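PDB 6D21: FERM, RhoGEF and pleckstrin domain protein 2 from Danio rerio, which probably acts as a guanine nucleotide exchange factor that activates RAC1, with a role in actin remodelling, its FERM domain, the part modelled here, being linked to membrane targeting. Local coordinates for residues E16-L20 with D32-R36; L4-Q9 with P72-R78. All coordinates share one frame; numbering follows the deposited sequence.

Contact 1 of 2, residues E16-L20 with D32-R36; sequences EFYEL and DVFRR
Arg-36, on the last turn of its helix, reaches back to the strand and carries the polar half of this contact. A salt bridge comes first: NH1 of Arg-36 gives a nearly straight hydrogen bond to OE2 of Glu-16, 3.0 Å long, with the acceptor in the guanidinium plane and the two flat groups turned 41° apart. The same nitrogen also bonds the backbone O of Phe-17 at 3.1 Å, from above the carbonyl plane. With two acceptors gripping NH1, the guanidinium has little freedom to turn. A water that accepts from the backbone N of Glu-19 adds a weak link to NH2 of Arg-36.

Stacking is the second element. The guanidinium lies flat on the ring of Tyr-18, centres 4.2 Å apart and planes only 17° from parallel. The arginine starts with CG anti to the backbone N (chi1 180°) and then bends at chi2 and chi3, which folds its end back over the ring. Over the opposite face Val-33 makes a CH-pi contact, its CG2 4.0 Å from the ring centroid, while the backbone O of Asp-32 comes to the ring edge near its plane. Tyr-18 is thus clamped between two residues of one helix.

Asp-32 turns its OD1 to Arg-35 in a salt bridge along the helix, and its OD2 comes near Leu-20 CG.

This is the strand-to-helix packing of the ubiquitin-like FERM N-terminal domain: Leu-29 of helix 26-36 also touches Tyr-18 and Leu-20, Leu-47 of strand 45-50 meets Val-33, and strand 3-9 flanks strand 15-21.

Contact 2 of 2, residues L4-Q9 with P72-R78; sequences LQIRVQ and PMNTLFR
Ile-6 and Phe-77 meet at an oblique angle, with CG2 of Ile-6 3.6 Å from CD1 of the ring. Val-8 also leans on the phenylalanine, its CG2 3.8 Å from Phe-77 CB, and both contacts lie on the face of the sheet that looks to helix 26-36, where Leu-29 touches Ile-6 and Phe-77. The Phe-77 ring is held beside its own backbone N (chi1 -63°), which turns one edge to the carbonyl O of Arg-7. With an alanine in place of Phe-77, the Ile-6 methyl and Leu-29 would probably lose their aromatic partner and a gap would open between sheet and helix.

The backbones beneath these side chains run parallel. Phe-77 N bonds Arg-7 O at 3.2 Å, and Gln-9 N bonds Phe-77 O at 2.7 Å. This parallel pairing of the first and last strands, at the centre of a mixed sheet in the order 2-1-5-3-4, is the hallmark of the ubiquitin-like (beta-grasp) fold of the FERM N-terminal domain.

On the opposite face Arg-7 slants across Leu-76, its CD 3.6 Å from CD1 of the leucine, while NH1 of the arginine is bonded to Gln-15. Arg-78 turns its end away to a salt bridge with Glu-48 and a cation-pi contact with Trp-56.

Toward the other end, Leu-4 and Met-73 cross at about a right angle, with CD2 3.8 Å from SD. Bends at chi2 and chi3 (-78° and -82°) bring the sulfur alongside the strand edge, in line with the N-H of Gln-5, which gives it a weak hydrogen bond. Between this end and the paired strands, a water accepts from Arg-7 N and donates to the carbonyl O atoms of Pro-72 and Thr-75.

Overall arrangement
From the N terminus the chain runs through strand 3-9, turns, and comes back antiparallel as strand 15-21; the two are neighbours in the sheet, so residues 4-9 of contact 2 and 16-20 of contact 1 lie directly side by side. Helix 26-36 then packs on the sheet, and contact 1 closes a short loop of 11 residues. Strands 45-50 and 56-58 follow before strand 76-81 returns alongside strand 3-9, where contact 2 closes a longer loop of 62 residues that contains all of contact 1. Contact 1 joins the helix to an outermost strand; contact 2 joins the sheet's central strands. The two centres are 10 Å apart.

Contact 1 of 2, residues E16-L20 with D32-R36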
loop_
_atom_site.group_PDB
_atom_site.type_symbol
_atom_site.label_atom_id
_atom_site.label_comp_id
_atom_site.label_asym_id
_atom_site.label_seq_id
_atom_site.Cartn_x
_atom_site.Cartn_y
_atom_site.Cartn_z
ATOM N N GLU A 16 3.698 -11.206 15.438
ATOM C CA GLU A 16 4.085 -12.584 15.696
ATOM C C GLU A 16 5.576 -12.801 15.453
ATOM O O GLU A 16 6.221 -12.021 14.745
ATOM C CB GLU A 16 3.277 -13.539 14.826
ATOM C CG GLU A 16 1.800 -13.550 15.151
ATOM C CD GLU A 16 1.238 -14.949 15.199
ATOM O OE1 GLU A 16 0.025 -15.097 15.458
ATOM O OE2 GLU A 16 2.016 -15.902 14.978
ATOM N N PHE A 17 6.111 -13.870 16.040
ATOM C CA PHE A 17 7.526 -14.196 15.907
ATOM C C PHE A 17 7.749 -15.451 15.079
ATOM O O PHE A 17 7.022 -16.434 15.200
ATOM C CB PHE A 17 8.173 -14.339 17.287
ATOM C CG PHE A 17 8.399 -13.028 17.958
ATOM C CD1 PHE A 17 7.351 -12.361 18.578
ATOM C CD2 PHE A 17 9.645 -12.428 17.922
ATOM C CE1 PHE A 17 7.550 -11.134 19.182
ATOM C CE2 PHE A 17 9.848 -11.209 18.519
ATOM C CZ PHE A 17 8.799 -10.557 19.152
ATOM N N TYR A 18 8.760 -15.384 14.220
ATOM C CA TYR A 18 9.056 -16.439 13.269
ATOM C C TYR A 18 10.463 -16.935 13.446
ATOM O O TYR A 18 11.407 -16.150 13.417
ATOM C CB TYR A 18 8.860 -15.931 11.841
ATOM C CG TYR A 18 7.435 -15.575 11.563
ATOM C CD1 TYR A 18 6.929 -14.342 11.935
ATOM C CD2 TYR A 18 6.583 -16.487 10.948
ATOM C CE1 TYR A 18 5.620 -14.021 11.698
ATOM C CE2 TYR A 18 5.281 -16.184 10.712
ATOM C CZ TYR A 18 4.800 -14.945 11.081
ATOM O OH TYR A 18 3.495 -14.626 10.836
ATOM N N GLU A 19 10.607 -18.246 13.621
ATOM C CA GLU A 19 11.925 -18.837 13.733
ATOM C C GLU A 19 12.370 -19.401 12.392
ATOM O O GLU A 19 11.677 -20.213 11.781
ATOM C CB GLU A 19 11.932 -19.908 14.822
ATOM C CG GLU A 19 11.209 -19.452 16.081
ATOM C CD GLU A 19 11.914 -19.868 17.344
ATOM O OE1 GLU A 19 11.447 -20.812 18.021
ATOM O OE2 GLU A 19 12.939 -19.234 17.660
ATOM N N LEU A 20 13.527 -18.930 11.937
ATOM C CA LEU A 20 14.065 -19.262 10.625
ATOM C C LEU A 20 15.547 -19.511 10.733
ATOM O O LEU A 20 16.201 -18.971 11.620
ATOM C CB LEU A 20 13.820 -18.135 9.621
ATOM C CG LEU A 20 12.451 -17.971 8.977
ATOM C CD1 LEU A 20 11.547 -17.155 9.868
ATOM C CD2 LEU A 20 12.591 -17.317 7.609
ATOM N N ASP A 32 6.367 -18.465 5.316
ATOM C CA ASP A 32 6.013 -18.778 6.692
ATOM C C ASP A 32 4.944 -17.825 7.232
ATOM O O ASP A 32 4.060 -18.243 7.981
ATOM C CB ASP A 32 7.254 -18.745 7.591
ATOM C CG ASP A 32 8.179 -19.924 7.353
ATOM O OD1 ASP A 32 7.777 -20.869 6.631
ATOM O OD2 ASP A 32 9.307 -19.913 7.891
ATOM N N VAL A 33 5.020 -16.549 6.858
ATOM C CA VAL A 33 4.001 -15.588 7.280
ATOM C C VAL A 33 2.654 -15.941 6.640
ATOM O O VAL A 33 1.627 -16.005 7.331
ATOM C CB VAL A 33 4.380 -14.115 6.920
ATOM C CG1 VAL A 33 3.181 -13.189 7.099
ATOM C CG2 VAL A 33 5.577 -13.623 7.771
ATOM N N PHE A 34 2.654 -16.151 5.329
ATOM C CA PHE A 34 1.434 -16.555 4.615
ATOM C C PHE A 34 0.823 -17.846 5.221
ATOM O O PHE A 34 -0.396 -17.952 5.380
ATOM C CB PHE A 34 1.718 -16.749 3.106
ATOM C CG PHE A 34 2.212 -15.495 2.405
ATOM C CD1 PHE A 34 1.870 -14.233 2.880
ATOM C CD2 PHE A 34 3.028 -15.581 1.285
ATOM C CE1 PHE A 34 2.333 -13.064 2.244
ATOM C CE2 PHE A 34 3.488 -14.429 0.644
ATOM C CZ PHE A 34 3.149 -13.171 1.123
ATOM N N ARG A 35 1.658 -18.813 5.583
ATOM C CA ARG A 35 1.148 -20.034 6.214
ATOM C C ARG A 35 0.590 -19.775 7.611
ATOM O O ARG A 35 -0.469 -20.281 7.973
ATOM C CB ARG A 35 2.233 -21.099 6.297
ATOM C CG ARG A 35 1.773 -22.395 6.985
ATOM C CD ARG A 35 2.901 -23.415 7.063
ATOM N NE ARG A 35 3.693 -23.363 5.837
ATOM C CZ ARG A 35 4.958 -22.967 5.774
ATOM N NH1 ARG A 35 5.579 -22.937 4.604
ATOM N NH2 ARG A 35 5.599 -22.607 6.878
ATOM N N ARG A 36 1.307 -18.985 8.397
ATOM C CA ARG A 36 0.889 -18.709 9.765
ATOM C C ARG A 36 -0.524 -18.107 9.789
ATOM O O ARG A 36 -1.376 -18.553 10.557
ATOM C CB ARG A 36 1.908 -17.784 10.449
ATOM C CG ARG A 36 1.602 -17.395 11.907
ATOM C CD ARG A 36 1.936 -18.490 12.894
ATOM N NE ARG A 36 3.274 -19.052 12.691
ATOM C CZ ARG A 36 4.387 -18.603 13.269
ATOM N NH1 ARG A 36 4.349 -17.563 14.099
ATOM N NH2 ARG A 36 5.546 -19.193 13.010
HETATM O O HOH W 1 8.340 -19.832 14.172
#

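Contact 2 of 2, residues L4-Q9 with P72-R78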
loop_
_atom_site.group_PDB
_atom_site.type_symbol
_atom_site.label_atom_id
_atom_site.label_comp_id
_atom_site.label_asym_id
_atom_site.label_seq_id
_atom_site.Cartn_x
_atom_site.Cartn_y
_atom_site.Cartn_z
ATOM N N LEU A 4 17.426 -17.825 13.339
ATOM C CA LEU A 4 16.993 -16.450 13.583
ATOM C C LEU A 4 15.570 -16.377 14.107
ATOM O O LEU A 4 14.746 -17.242 13.820
ATOM C CB LEU A 4 17.086 -15.604 12.309
ATOM C CG LEU A 4 18.453 -15.367 11.675
ATOM C CD1 LEU A 4 18.310 -14.362 10.549
ATOM C CD2 LEU A 4 19.462 -14.895 12.712
ATOM N N GLN A 5 15.290 -15.324 14.863
ATOM C CA GLN A 5 13.941 -15.048 15.313
ATOM C C GLN A 5 13.514 -13.681 14.807
ATOM O O GLN A 5 14.071 -12.652 15.186
ATOM C CB GLN A 5 13.845 -15.120 16.832
ATOM C CG GLN A 5 12.431 -14.957 17.341
ATOM C CD GLN A 5 12.277 -15.432 18.763
ATOM O OE1 GLN A 5 13.114 -15.146 19.621
ATOM N NE2 GLN A 5 11.214 -16.180 19.021
ATOM N N ILE A 6 12.519 -13.681 13.933
ATOM C CA ILE A 6 12.123 -12.462 13.258
ATOM C C ILE A 6 10.694 -12.094 13.651
ATOM O O ILE A 6 9.807 -12.945 13.754
ATOM C CB ILE A 6 12.295 -12.615 11.726
ATOM C CG1 ILE A 6 13.793 -12.684 11.385
ATOM C CG2 ILE A 6 11.649 -11.483 10.973
ATOM C CD1 ILE A 6 14.111 -12.549 9.914
ATOM N N ARG A 7 10.509 -10.811 13.916
ATOM C CA ARG A 7 9.259 -10.263 14.390
ATOM C C ARG A 7 8.515 -9.619 13.223
ATOM O O ARG A 7 9.043 -8.725 12.546
ATOM C CB ARG A 7 9.525 -9.233 15.483
ATOM C CG ARG A 7 8.297 -8.567 16.069
ATOM C CD ARG A 7 8.610 -7.131 16.495
ATOM N NE ARG A 7 9.796 -7.002 17.341
ATOM C CZ ARG A 7 9.766 -6.784 18.652
ATOM N NH1 ARG A 7 8.610 -6.678 19.298
ATOM N NH2 ARG A 7 10.902 -6.665 19.315
ATOM N N VAL A 8 7.296 -10.074 12.974
ATOM C CA VAL A 8 6.535 -9.510 11.867
ATOM C C VAL A 8 5.187 -8.987 12.337
ATOM O O VAL A 8 4.397 -9.709 12.947
ATOM C CB VAL A 8 6.307 -10.532 10.752
ATOM C CG1 VAL A 8 5.382 -9.944 9.689
ATOM C CG2 VAL A 8 7.642 -10.959 10.150
ATOM N N GLN A 9 4.934 -7.723 12.047
ATOM C CA GLN A 9 3.654 -7.117 12.363
ATOM C C GLN A 9 2.632 -7.372 11.265
ATOM O O GLN A 9 2.894 -7.084 10.094
ATOM C CB GLN A 9 3.828 -5.615 12.565
ATOM C CG GLN A 9 2.523 -4.885 12.770
ATOM C CD GLN A 9 2.741 -3.457 13.212
ATOM O OE1 GLN A 9 3.176 -3.200 14.342
ATOM N NE2 GLN A 9 2.467 -2.516 12.313
ATOM N N PRO A 72 18.598 -8.397 12.242
ATOM C CA PRO A 72 17.298 -8.979 11.873
ATOM C C PRO A 72 16.426 -9.254 13.097
ATOM O O PRO A 72 15.215 -9.113 13.007
ATOM C CB PRO A 72 17.681 -10.278 11.155
ATOM C CG PRO A 72 19.087 -10.054 10.680
ATOM C CD PRO A 72 19.728 -9.202 11.744
ATOM N N MET A 73 17.057 -9.587 14.221
ATOM C CA MET A 73 16.363 -9.873 15.473
ATOM C C MET A 73 15.740 -8.629 16.102
ATOM O O MET A 73 14.752 -8.730 16.820
ATOM C CB MET A 73 17.326 -10.515 16.479
ATOM C CG MET A 73 18.293 -11.523 15.872
ATOM S SD MET A 73 17.568 -13.140 15.531
ATOM C CE MET A 73 17.641 -13.928 17.139
ATOM N N ASN A 74 16.327 -7.461 15.850
ATOM C CA ASN A 74 15.788 -6.208 16.382
ATOM C C ASN A 74 14.987 -5.375 15.372
ATOM O O ASN A 74 14.513 -4.286 15.690
ATOM C CB ASN A 74 16.921 -5.355 16.942
ATOM C CG ASN A 74 17.599 -6.012 18.121
ATOM O OD1 ASN A 74 16.986 -6.814 18.823
ATOM N ND2 ASN A 74 18.867 -5.679 18.346
ATOM N N THR A 75 14.813 -5.897 14.170
ATOM C CA THR A 75 14.147 -5.142 13.111
ATOM C C THR A 75 12.661 -5.481 12.998
ATOM O O THR A 75 12.264 -6.643 13.048
ATOM C CB THR A 75 14.835 -5.397 11.761
ATOM O OG1 THR A 75 16.231 -5.098 11.890
ATOM C CG2 THR A 75 14.227 -4.534 10.664
ATOM N N LEU A 76 11.840 -4.454 12.841
ATOM C CA LEU A 76 10.419 -4.655 12.649
ATOM C C LEU A 76 10.121 -4.880 11.173
ATOM O O LEU A 76 10.539 -4.084 10.319
ATOM C CB LEU A 76 9.615 -3.463 13.172
ATOM C CG LEU A 76 8.093 -3.631 13.073
ATOM C CD1 LEU A 76 7.632 -4.888 13.808
ATOM C CD2 LEU A 76 7.387 -2.395 13.606
ATOM N N PHE A 77 9.439 -5.989 10.892
ATOM C CA PHE A 77 8.867 -6.262 9.564
ATOM C C PHE A 77 7.374 -6.125 9.658
ATOM O O PHE A 77 6.797 -6.322 10.735
ATOM C CB PHE A 77 9.193 -7.676 9.065
ATOM C CG PHE A 77 10.654 -7.937 8.869
ATOM C CD1 PHE A 77 11.505 -8.073 9.960
ATOM C CD2 PHE A 77 11.173 -8.081 7.596
ATOM C CE1 PHE A 77 12.854 -8.322 9.789
ATOM C CE2 PHE A 77 12.515 -8.340 7.417
ATOM C CZ PHE A 77 13.359 -8.459 8.514
ATOM N N ARG A 78 6.729 -5.817 8.534
ATOM C CA ARG A 78 5.283 -5.772 8.534
ATOM C C ARG A 78 4.715 -6.265 7.195
ATOM O O ARG A 78 5.320 -6.092 6.127
ATOM C CB ARG A 78 4.762 -4.366 8.823
ATOM C CG ARG A 78 4.928 -3.397 7.673
ATOM C CD ARG A 78 4.424 -1.984 8.060
ATOM N NE ARG A 78 4.584 -1.077 6.929
ATOM C CZ ARG A 78 4.317 0.220 6.965
ATOM N NH1 ARG A 78 4.493 0.953 5.877
ATOM N NH2 ARG A 78 3.859 0.770 8.077
HETATM O O HOH W 2 12.874 -8.941 13.773
#